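PDB 2P7S: amphinase-2, which cleaves RNA as a cytotoxic endonuclease of the pancreatic ribonuclease family, acting on polymeric RNA, poly(U), poly(C) and the dinucleotides CpA and UpA. Local coordinates for residues F24-T29 and T75-K80; P54-C59 and D102-H107; R60-R65 and I98-N103. All blocks are in the same frame, centred on the assembly; numbering follows the deposited sequence. Where two conformers were deposited one is given.

Interaction 1: F24-T29 and T75-K80; sequences FNCNRT and TLTTCK. With NAG (2-acetamido-2-deoxy-beta-D-glucopyranose), chain B.
The ring of Phe24 meets the disulfide edge-on: Cys79 SG lies close to the ring plane, 3.8 Å from Phe24 CE2, a sulfur-aromatic contact made at the rim. The methyl Thr77 CG2 approaches Phe24 CD2 obliquely at 3.7 Å, while Phe47 of strand 45-49 meets the ring with its plane inclined by about 50°. The guanidinium of Arg28 has Asn25 CB over one face, offset toward its rim. Phe24 reaches the strand because its CG is anti to the backbone N (chi1 -164°). Beside it runs the covalent link, Cys26 SG to Cys79 SG at 2.0 Å, with chi3 of -84°; both sulfurs are anti to their own carbonyl carbons. This disulfide ties the short helix 26-29 to strand 74-83 of the ribonuclease A-type sheet. Asn25 is the N-cap of that helix: its OD1 accepts weak bonds from Asn27 N at 2.8 Å and from Arg28 N at 3.4 Å, and its carbonyl oxygen takes Arg28 N and Thr29 N. An alanine here would remove the side-chain cap and would probably loosen the first turn that carries Cys26 and the glycosylated Asn27. The N-acetylglucosamine is joined through its C1 to Asn27 ND2, and its acetyl methyl C8 packs 3.2 Å from Asn25 ND2. Asn27 OD1 accepts from Tyr87 N, a bond that would help to fix the amide's rotation.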
loop_
_atom_site.group_PDB
_atom_site.type_symbol
_atom_site.label_atom_id
_atom_site.label_comp_id
_atom_site.label_asym_id
_atom_site.label_seq_id
_atom_site.Cartn_x
_atom_site.Cartn_y
_atom_site.Cartn_z
ATOM N N PHE A 24 4.643 2.685 13.318
ATOM C CA PHE A 24 4.697 3.351 12.030
ATOM C C PHE A 24 4.585 4.856 12.201
ATOM O O PHE A 24 3.769 5.347 12.982
ATOM C CB PHE A 24 3.575 2.860 11.109
ATOM C CG PHE A 24 3.790 3.220 9.668
ATOM C CD1 PHE A 24 4.625 2.449 8.863
ATOM C CD2 PHE A 24 3.207 4.363 9.130
ATOM C CE1 PHE A 24 4.881 2.813 7.534
ATOM C CE2 PHE A 24 3.454 4.738 7.813
ATOM C CZ PHE A 24 4.292 3.963 7.012
ATOM N N ASN A 25 5.408 5.585 11.456
ATOM C CA ASN A 25 5.399 7.038 11.521
ATOM C C ASN A 25 5.419 7.607 10.118
ATOM O O ASN A 25 6.422 7.508 9.408
ATOM C CB ASN A 25 6.618 7.552 12.294
ATOM C CG ASN A 25 6.553 9.046 12.552
ATOM O OD1 ASN A 25 6.104 9.811 11.703
ATOM N ND2 ASN A 25 7.018 9.470 13.720
ATOM N N CYS A 26 4.304 8.202 9.715
ATOM C CA CYS A 26 4.207 8.794 8.390
ATOM C C CYS A 26 5.322 9.800 8.104
ATOM O O CYS A 26 5.883 9.822 7.008
ATOM C CB CYS A 26 2.860 9.496 8.227
ATOM S SG CYS A 26 1.432 8.379 8.028
ATOM N N ASN A 27 5.633 10.645 9.080
ATOM C CA ASN A 27 6.667 11.656 8.877
ATOM C C ASN A 27 8.016 11.053 8.550
ATOM O O ASN A 27 8.827 11.668 7.859
ATOM C CB ASN A 27 6.772 12.557 10.105
ATOM C CG ASN A 27 5.466 13.220 10.427
ATOM O OD1 ASN A 27 4.731 13.605 9.515
ATOM N ND2 ASN A 27 5.161 13.358 11.714
ATOM N N ARG A 28 8.247 9.841 9.037
ATOM C CA ARG A 28 9.497 9.137 8.787
ATOM C C ARG A 28 9.502 8.431 7.430
ATOM O O ARG A 28 10.346 8.698 6.579
ATOM C CB ARG A 28 9.739 8.089 9.881
ATOM C CG ARG A 28 10.944 7.185 9.619
ATOM C CD ARG A 28 10.877 5.886 10.425
ATOM N NE ARG A 28 10.936 6.100 11.873
ATOM C CZ ARG A 28 10.070 5.583 12.744
ATOM N NH1 ARG A 28 9.068 4.823 12.322
ATOM N NH2 ARG A 28 10.207 5.816 14.044
ATOM N N THR A 29 8.538 7.538 7.234
ATOM C CA THR A 29 8.464 6.740 6.018
ATOM C C THR A 29 8.092 7.477 4.731
ATOM O O THR A 29 8.638 7.168 3.669
ATOM C CB THR A 29 7.521 5.544 6.238
ATOM O OG1 THR A 29 7.902 4.873 7.446
ATOM C CG2 THR A 29 7.618 4.565 5.078
ATOM N N THR A 75 -4.915 -4.374 7.893
ATOM C CA THR A 75 -4.723 -3.217 8.763
ATOM C C THR A 75 -4.030 -2.199 7.864
ATOM O O THR A 75 -2.960 -2.483 7.317
ATOM C CB THR A 75 -3.811 -3.557 9.951
ATOM O OG1 THR A 75 -4.391 -4.632 10.699
ATOM C CG2 THR A 75 -3.643 -2.347 10.858
ATOM N N LEU A 76 -4.633 -1.020 7.721
ATOM C CA LEU A 76 -4.111 0.016 6.833
ATOM C C LEU A 76 -3.824 1.378 7.447
ATOM O O LEU A 76 -4.667 1.937 8.145
ATOM C CB LEU A 76 -5.105 0.238 5.700
ATOM C CG LEU A 76 -5.581 -0.985 4.926
ATOM C CD1 LEU A 76 -6.844 -0.619 4.161
ATOM C CD2 LEU A 76 -4.486 -1.460 3.985
ATOM N N THR A 77 -2.639 1.912 7.163
ATOM C CA THR A 77 -2.266 3.238 7.633
ATOM C C THR A 77 -2.217 4.160 6.423
ATOM O O THR A 77 -1.516 3.893 5.448
ATOM C CB THR A 77 -0.890 3.249 8.306
ATOM O OG1 THR A 77 -0.966 2.547 9.548
ATOM C CG2 THR A 77 -0.429 4.680 8.559
ATOM N N THR A 78 -2.978 5.242 6.478
ATOM C CA THR A 78 -2.985 6.186 5.380
ATOM C C THR A 78 -2.324 7.481 5.841
ATOM O O THR A 78 -2.679 8.024 6.882
ATOM C CB THR A 78 -4.438 6.462 4.903
ATOM O OG1 THR A 78 -4.979 5.268 4.324
ATOM C CG2 THR A 78 -4.464 7.574 3.867
ATOM N N CYS A 79 -1.330 7.934 5.082
ATOM C CA CYS A 79 -0.620 9.178 5.378
ATOM C C CYS A 79 -1.153 10.229 4.408
ATOM O O CYS A 79 -1.121 10.019 3.192
ATOM C CB CYS A 79 0.875 9.006 5.140
ATOM S SG CYS A 79 1.641 7.685 6.127
ATOM N N LYS A 80 -1.619 11.360 4.926
ATOM C CA LYS A 80 -2.167 12.385 4.043
ATOM C C LYS A 80 -2.085 13.804 4.604
ATOM O O LYS A 80 -1.596 14.029 5.718
ATOM C CB LYS A 80 -3.632 12.062 3.750
ATOM C CG LYS A 80 -4.522 12.145 4.983
ATOM C CD LYS A 80 -5.963 11.836 4.628
ATOM C CE LYS A 80 -6.887 12.068 5.807
ATOM N NZ LYS A 80 -8.307 11.835 5.425
HETATM C C1 NAG B . 3.843 13.823 12.099
HETATM C C2 NAG B . 3.494 13.297 13.498
HETATM C C3 NAG B . 2.115 13.816 13.912
HETATM C C4 NAG B . 2.121 15.342 13.849
HETATM C C5 NAG B . 2.473 15.774 12.419
HETATM C C6 NAG B . 2.509 17.286 12.231
HETATM C C7 NAG B . 3.968 11.174 14.539
HETATM C C8 NAG B . 3.906 9.657 14.465
HETATM N N2 NAG B . 3.499 11.846 13.493
HETATM O O3 NAG B . 1.804 13.382 15.228
HETATM O O4 NAG B . 0.827 15.853 14.225
HETATM O O5 NAG B . 3.778 15.261 12.062
HETATM O O6 NAG B . 3.508 17.882 13.045
HETATM O O7 NAG B . 4.434 11.723 15.539
#

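Interaction 2: P54-C59 and D102-H107; sequences PVKEIC and DNYPVH. With ACT (acetate ion), chain D.
Apolar packing centres on Pro105 and Cys59. The proline ring lies against the backbone of the helix, its CG 3.8 Å from Lys56 CA, and Cys59 SG packs on the same carbon, Pro105 CG, at 3.7 Å. That sulfur is bonded to Cys100, and Cys59 and Pro105 are both buried, so the disulfide packs directly on the proline ring. Lys56, partly exposed, meets Tyr104. Its extended chain, CG anti to the backbone N (chi1 180°), runs beside Tyr104 in the same direction and brings NZ obliquely to 2.9 Å from Tyr104 CE2, a very close approach. One water bridges the two backbones, donating to both Lys56 O, at 2.8 Å, and Asn103 O. Directly, Asn103 CA makes a nearly straight C-H contact to Cys59 O at 3.6 Å. At the far end, His107 ND1 donates to an acetate oxygen, ACT O, at 2.9 Å with an angle of 159°. The acetate, probably from the crystallisation liquor, is also bound by His15 NE2 and Phe108 N, and so lies between the probable proton acceptor (His15) and donor (His107), as in related ribonucleases. The segment carrying helix 52-56 thus packs against the start of strand 104-111, with Trp8 of helix 6-15 touching Lys56, Tyr104 and Pro105, while a classic beta bulge sets both Val106 and His107 opposite Thr99 of strand 86-101.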
loop_
_atom_site.group_PDB
_atom_site.type_symbol
_atom_site.label_atom_id
_atom_site.label_comp_id
_atom_site.label_asym_id
_atom_site.label_seq_id
_atom_site.Cartn_x
_atom_site.Cartn_y
_atom_site.Cartn_z
ATOM N N PRO A 54 0.075 -12.705 1.620
ATOM C CA PRO A 54 -1.375 -12.489 1.654
ATOM C C PRO A 54 -1.830 -11.404 0.675
ATOM O O PRO A 54 -2.940 -11.464 0.134
ATOM C CB PRO A 54 -1.633 -12.096 3.106
ATOM C CG PRO A 54 -0.573 -12.859 3.849
ATOM C CD PRO A 54 0.645 -12.640 2.979
ATOM N N VAL A 55 -0.975 -10.411 0.450
ATOM C CA VAL A 55 -1.322 -9.338 -0.474
ATOM C C VAL A 55 -1.213 -9.845 -1.913
ATOM O O VAL A 55 -2.043 -9.519 -2.762
ATOM C CB VAL A 55 -0.403 -8.101 -0.291
ATOM C CG1 VAL A 55 -0.873 -6.966 -1.204
ATOM C CG2 VAL A 55 -0.429 -7.644 1.158
ATOM N N LYS A 56 -0.194 -10.646 -2.190
ATOM C CA LYS A 56 -0.038 -11.184 -3.535
ATOM C C LYS A 56 -1.201 -12.117 -3.878
ATOM O O LYS A 56 -1.651 -12.158 -5.023
ATOM C CB LYS A 56 1.293 -11.926 -3.666
ATOM C CG LYS A 56 1.520 -12.514 -5.046
ATOM C CD LYS A 56 2.951 -12.988 -5.225
ATOM C CE LYS A 56 3.158 -13.561 -6.623
ATOM N NZ LYS A 56 4.597 -13.872 -6.862
ATOM N N GLU A 57 -1.695 -12.847 -2.879
ATOM C CA GLU A 57 -2.811 -13.773 -3.068
ATOM C C GLU A 57 -4.037 -13.092 -3.678
ATOM O O GLU A 57 -4.877 -13.744 -4.303
ATOM C CB GLU A 57 -3.217 -14.401 -1.727
ATOM C CG GLU A 57 -2.139 -15.232 -1.042
ATOM C CD GLU A 57 -2.624 -15.863 0.253
ATOM O OE1 GLU A 57 -3.590 -16.653 0.204
ATOM O OE2 GLU A 57 -2.044 -15.570 1.321
ATOM N N ILE A 58 -4.150 -11.780 -3.484
ATOM C CA ILE A 58 -5.293 -11.045 -4.012
ATOM C C ILE A 58 -5.398 -11.213 -5.529
ATOM O O ILE A 58 -6.485 -11.130 -6.104
ATOM C CB ILE A 58 -5.186 -9.533 -3.695
ATOM C CG1 ILE A 58 -5.074 -9.317 -2.182
ATOM C CG2 ILE A 58 -6.408 -8.801 -4.235
ATOM C CD1 ILE A 58 -4.769 -7.869 -1.783
ATOM N N CYS A 59 -4.265 -11.466 -6.172
ATOM C CA CYS A 59 -4.231 -11.614 -7.622
ATOM C C CYS A 59 -4.143 -13.064 -8.122
ATOM O O CYS A 59 -3.952 -13.294 -9.315
ATOM C CB CYS A 59 -3.038 -10.836 -8.181
ATOM S SG CYS A 59 -3.021 -9.043 -7.832
ATOM N N ASP A 102 -1.750 -9.921 -13.994
ATOM C CA ASP A 102 -1.787 -11.367 -13.843
ATOM C C ASP A 102 -1.725 -11.685 -12.338
ATOM O O ASP A 102 -2.589 -11.237 -11.577
ATOM C CB ASP A 102 -0.626 -12.027 -14.600
ATOM C CG ASP A 102 -0.756 -11.881 -16.116
ATOM O OD1 ASP A 102 -1.828 -12.217 -16.662
ATOM O OD2 ASP A 102 0.212 -11.433 -16.761
ATOM N N ASN A 103 -0.706 -12.420 -11.896
ATOM C CA ASN A 103 -0.607 -12.795 -10.483
ATOM C C ASN A 103 0.116 -11.806 -9.561
ATOM O O ASN A 103 0.292 -12.080 -8.371
ATOM C CB ASN A 103 0.048 -14.179 -10.365
ATOM C CG ASN A 103 1.459 -14.220 -10.949
ATOM O OD1 ASN A 103 1.729 -13.664 -12.022
ATOM N ND2 ASN A 103 2.364 -14.900 -10.249
ATOM N N TYR A 104 0.512 -10.655 -10.096
ATOM C CA TYR A 104 1.232 -9.653 -9.304
ATOM C C TYR A 104 0.526 -8.322 -9.027
ATOM O O TYR A 104 0.017 -7.681 -9.939
ATOM C CB TYR A 104 2.566 -9.312 -9.977
ATOM C CG TYR A 104 3.591 -10.413 -9.936
ATOM C CD1 TYR A 104 3.852 -11.200 -11.060
ATOM C CD2 TYR A 104 4.296 -10.679 -8.765
ATOM C CE1 TYR A 104 4.798 -12.228 -11.010
ATOM C CE2 TYR A 104 5.235 -11.698 -8.706
ATOM C CZ TYR A 104 5.479 -12.467 -9.827
ATOM O OH TYR A 104 6.402 -13.480 -9.741
ATOM N N PRO A 105 0.480 -7.900 -7.753
ATOM C CA PRO A 105 -0.166 -6.613 -7.457
ATOM C C PRO A 105 0.769 -5.556 -8.049
ATOM O O PRO A 105 1.986 -5.636 -7.857
ATOM C CB PRO A 105 -0.162 -6.568 -5.930
ATOM C CG PRO A 105 -0.272 -8.015 -5.544
ATOM C CD PRO A 105 0.674 -8.691 -6.522
ATOM N N VAL A 106 0.235 -4.583 -8.780
ATOM C CA VAL A 106 1.090 -3.556 -9.362
ATOM C C VAL A 106 0.691 -2.126 -9.008
ATOM O O VAL A 106 1.494 -1.208 -9.141
ATOM C CB VAL A 106 1.175 -3.688 -10.920
ATOM C CG1 VAL A 106 1.736 -5.056 -11.290
ATOM C CG2 VAL A 106 -0.193 -3.494 -11.559
ATOM N N HIS A 107 -0.535 -1.927 -8.542
ATOM C CA HIS A 107 -0.958 -0.570 -8.206
ATOM C C HIS A 107 -2.020 -0.555 -7.124
ATOM O O HIS A 107 -2.936 -1.376 -7.126
ATOM C CB HIS A 107 -1.491 0.135 -9.465
ATOM C CG HIS A 107 -1.862 1.572 -9.250
ATOM N ND1 HIS A 107 -0.931 2.549 -8.963
ATOM C CD2 HIS A 107 -3.067 2.195 -9.275
ATOM C CE1 HIS A 107 -1.546 3.710 -8.820
ATOM N NE2 HIS A 107 -2.842 3.523 -9.005
HETATM C C ACT D . 1.706 1.834 -7.107
HETATM O O ACT D . 1.843 2.526 -8.139
HETATM O OXT ACT D . 0.656 1.744 -6.314
HETATM C CH3 ACT D . 2.906 0.985 -6.713
HETATM O O HOH W 1 -1.122 -13.802 -7.182
#

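Interaction 3: R60-R65 and I98-N103; sequences RRATGR and ITCRDN
Arg65 lays its guanidinium against the aliphatic stem of Arg101, whose CG sits over one face, offset toward the rim, 3.6 Å from Arg65 NH1. The Arg65 chain is extended from CG to NE, whereas Arg101 bends at chi2 (-74°) and chi3 (-69°), so the two side chains cross obliquely and their guanidinium planes stand 68° apart. Each charge has an acidic partner: Arg65 pairs with Glu7, and Arg101 with Asp5 and, through NH1, with Asp102 OD2 at 2.7 Å on that oxygen's anti lone pair. These acids would probably offset the repulsion between the two arginines. Both arginines project from the same face of the sheet as an antiparallel, non-hydrogen-bonded pair, where the loop after helix 52-56 enters strand 65-69 alongside strand 86-101. Next to this pair, Asp102 N donates an almost straight bond to Gly64 O at 3.0 Å, and Gly64 N returns one to Asp102 OD1, also at 3.0 Å, from above the carboxylate plane. The two carboxylate oxygens therefore serve different partners, which would fix the rotation of the group. Deeper in, the buried methyl of Ala62 faces Cys100, CB to CB, at 3.9 Å.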
loop_
_atom_site.group_PDB
_atom_site.type_symbol
_atom_site.label_atom_id
_atom_site.label_comp_id
_atom_site.label_asym_id
_atom_site.label_seq_id
_atom_site.Cartn_x
_atom_site.Cartn_y
_atom_site.Cartn_z
ATOM N N ARG A 60 -4.302 -14.034 -7.229
ATOM C CA ARG A 60 -4.170 -15.434 -7.626
ATOM C C ARG A 60 -5.050 -15.938 -8.765
ATOM O O ARG A 60 -4.732 -16.952 -9.380
ATOM C CB ARG A 60 -4.327 -16.363 -6.415
ATOM C CG ARG A 60 -5.680 -16.352 -5.728
ATOM C CD ARG A 60 -5.771 -17.549 -4.786
ATOM N NE ARG A 60 -6.724 -17.354 -3.697
ATOM C CZ ARG A 60 -8.031 -17.174 -3.855
ATOM N NH1 ARG A 60 -8.566 -17.162 -5.069
ATOM N NH2 ARG A 60 -8.806 -17.003 -2.792
ATOM N N ARG A 61 -6.146 -15.249 -9.063
ATOM C CA ARG A 61 -7.008 -15.703 -10.152
ATOM C C ARG A 61 -7.193 -14.656 -11.236
ATOM O O ARG A 61 -8.026 -14.819 -12.127
ATOM C CB ARG A 61 -8.369 -16.140 -9.604
ATOM C CG ARG A 61 -8.256 -17.208 -8.526
ATOM C CD ARG A 61 -9.385 -18.221 -8.593
ATOM N NE ARG A 61 -9.301 -19.198 -7.510
ATOM C CZ ARG A 61 -8.249 -19.980 -7.280
ATOM N NH1 ARG A 61 -7.175 -19.908 -8.061
ATOM N NH2 ARG A 61 -8.269 -20.837 -6.268
ATOM N N ALA A 62 -6.399 -13.593 -11.172
ATOM C CA ALA A 62 -6.486 -12.511 -12.143
ATOM C C ALA A 62 -5.697 -12.760 -13.425
ATOM O O ALA A 62 -4.597 -13.317 -13.402
ATOM C CB ALA A 62 -6.022 -11.205 -11.502
ATOM N N THR A 63 -6.273 -12.338 -14.548
ATOM C CA THR A 63 -5.623 -12.477 -15.843
ATOM C C THR A 63 -5.553 -11.089 -16.477
ATOM O O THR A 63 -6.549 -10.357 -16.489
ATOM C CB THR A 63 -6.405 -13.441 -16.772
ATOM O OG1 THR A 63 -7.719 -12.925 -17.011
ATOM C CG2 THR A 63 -6.526 -14.819 -16.125
ATOM N N GLY A 64 -4.376 -10.729 -16.987
ATOM C CA GLY A 64 -4.188 -9.425 -17.600
ATOM C C GLY A 64 -4.131 -8.332 -16.545
ATOM O O GLY A 64 -4.043 -8.620 -15.351
ATOM N N ARG A 65 -4.169 -7.074 -16.977
ATOM C CA ARG A 65 -4.151 -5.954 -16.041
ATOM C C ARG A 65 -5.595 -5.643 -15.671
ATOM O O ARG A 65 -6.350 -5.121 -16.487
ATOM C CB ARG A 65 -3.496 -4.728 -16.679
ATOM C CG ARG A 65 -2.001 -4.869 -16.908
ATOM C CD ARG A 65 -1.415 -3.633 -17.575
ATOM N NE ARG A 65 0.043 -3.705 -17.694
ATOM C CZ ARG A 65 0.885 -3.643 -16.665
ATOM N NH1 ARG A 65 0.426 -3.505 -15.427
ATOM N NH2 ARG A 65 2.193 -3.712 -16.874
ATOM N N ILE A 98 -6.868 -3.181 -5.640
ATOM C CA ILE A 98 -5.580 -3.042 -6.305
ATOM C C ILE A 98 -5.668 -3.440 -7.767
ATOM O O ILE A 98 -6.631 -4.081 -8.195
ATOM C CB ILE A 98 -4.503 -3.942 -5.640
ATOM C CG1 ILE A 98 -4.890 -5.413 -5.797
ATOM C CG2 ILE A 98 -4.357 -3.598 -4.167
ATOM C CD1 ILE A 98 -3.875 -6.383 -5.222
ATOM N N THR A 99 -4.664 -3.046 -8.537
ATOM C CA THR A 99 -4.615 -3.423 -9.942
ATOM C C THR A 99 -3.623 -4.569 -9.975
ATOM O O THR A 99 -2.557 -4.486 -9.365
ATOM C CB THR A 99 -4.069 -2.304 -10.845
ATOM O OG1 THR A 99 -4.839 -1.114 -10.657
ATOM C CG2 THR A 99 -4.142 -2.725 -12.310
ATOM N N CYS A 100 -3.991 -5.639 -10.666
ATOM C CA CYS A 100 -3.134 -6.806 -10.796
ATOM C C CYS A 100 -2.625 -6.874 -12.222
ATOM O O CYS A 100 -3.288 -6.398 -13.147
ATOM C CB CYS A 100 -3.917 -8.096 -10.549
ATOM S SG CYS A 100 -4.616 -8.373 -8.898
ATOM N N ARG A 101 -1.442 -7.455 -12.385
ATOM C CA ARG A 101 -0.860 -7.692 -13.701
ATOM C C ARG A 101 -0.725 -9.198 -13.549
ATOM O O ARG A 101 0.258 -9.689 -12.995
ATOM C CB ARG A 101 0.513 -7.036 -13.841
ATOM C CG ARG A 101 1.052 -7.016 -15.282
ATOM C CD ARG A 101 1.523 -8.390 -15.738
ATOM N NE ARG A 101 2.728 -8.814 -15.028
ATOM C CZ ARG A 101 3.252 -10.036 -15.099
ATOM N NH1 ARG A 101 2.677 -10.966 -15.850
ATOM N NH2 ARG A 101 4.352 -10.328 -14.415
ATOM N N ASP A 102 -1.750 -9.921 -13.994
ATOM C CA ASP A 102 -1.787 -11.367 -13.843
ATOM C C ASP A 102 -1.725 -11.685 -12.338
ATOM O O ASP A 102 -2.589 -11.237 -11.577
ATOM C CB ASP A 102 -0.626 -12.027 -14.600
ATOM C CG ASP A 102 -0.756 -11.881 -16.116
ATOM O OD1 ASP A 102 -1.828 -12.217 -16.662
ATOM O OD2 ASP A 102 0.212 -11.433 -16.761
ATOM N N ASN A 103 -0.706 -12.420 -11.896
ATOM C CA ASN A 103 -0.607 -12.795 -10.483
ATOM C C ASN A 103 0.116 -11.806 -9.561
ATOM O O ASN A 103 0.292 -12.080 -8.371
ATOM C CB ASN A 103 0.048 -14.179 -10.365
ATOM C CG ASN A 103 1.459 -14.220 -10.949
ATOM O OD1 ASN A 103 1.729 -13.664 -12.022
ATOM N ND2 ASN A 103 2.364 -14.900 -10.249
#

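Interactions 2 and 3 are close neighbours, their centres about 6 Å apart; they share Asp102 and Asn103, and the Cys59-Cys100 disulfide joins one to the other. Interaction 1 lies on the opposite side of the chain's centre, yet reaches the same sheet through strand 74-83, which pairs with strand 86-101. Its touching residues are mostly buried, and sulfur and apolar groups carry it, while the helix cap and the sugar belong to 24-29 alone. Interaction 2 is partly buried and mixes proline-cysteine packing with a bridging water. Interaction 3, more peripheral, relies on direct hydrogen bonds and charged side chains. Interactions 2 and 3 lie on neighbouring strands, 104-111 and 86-101.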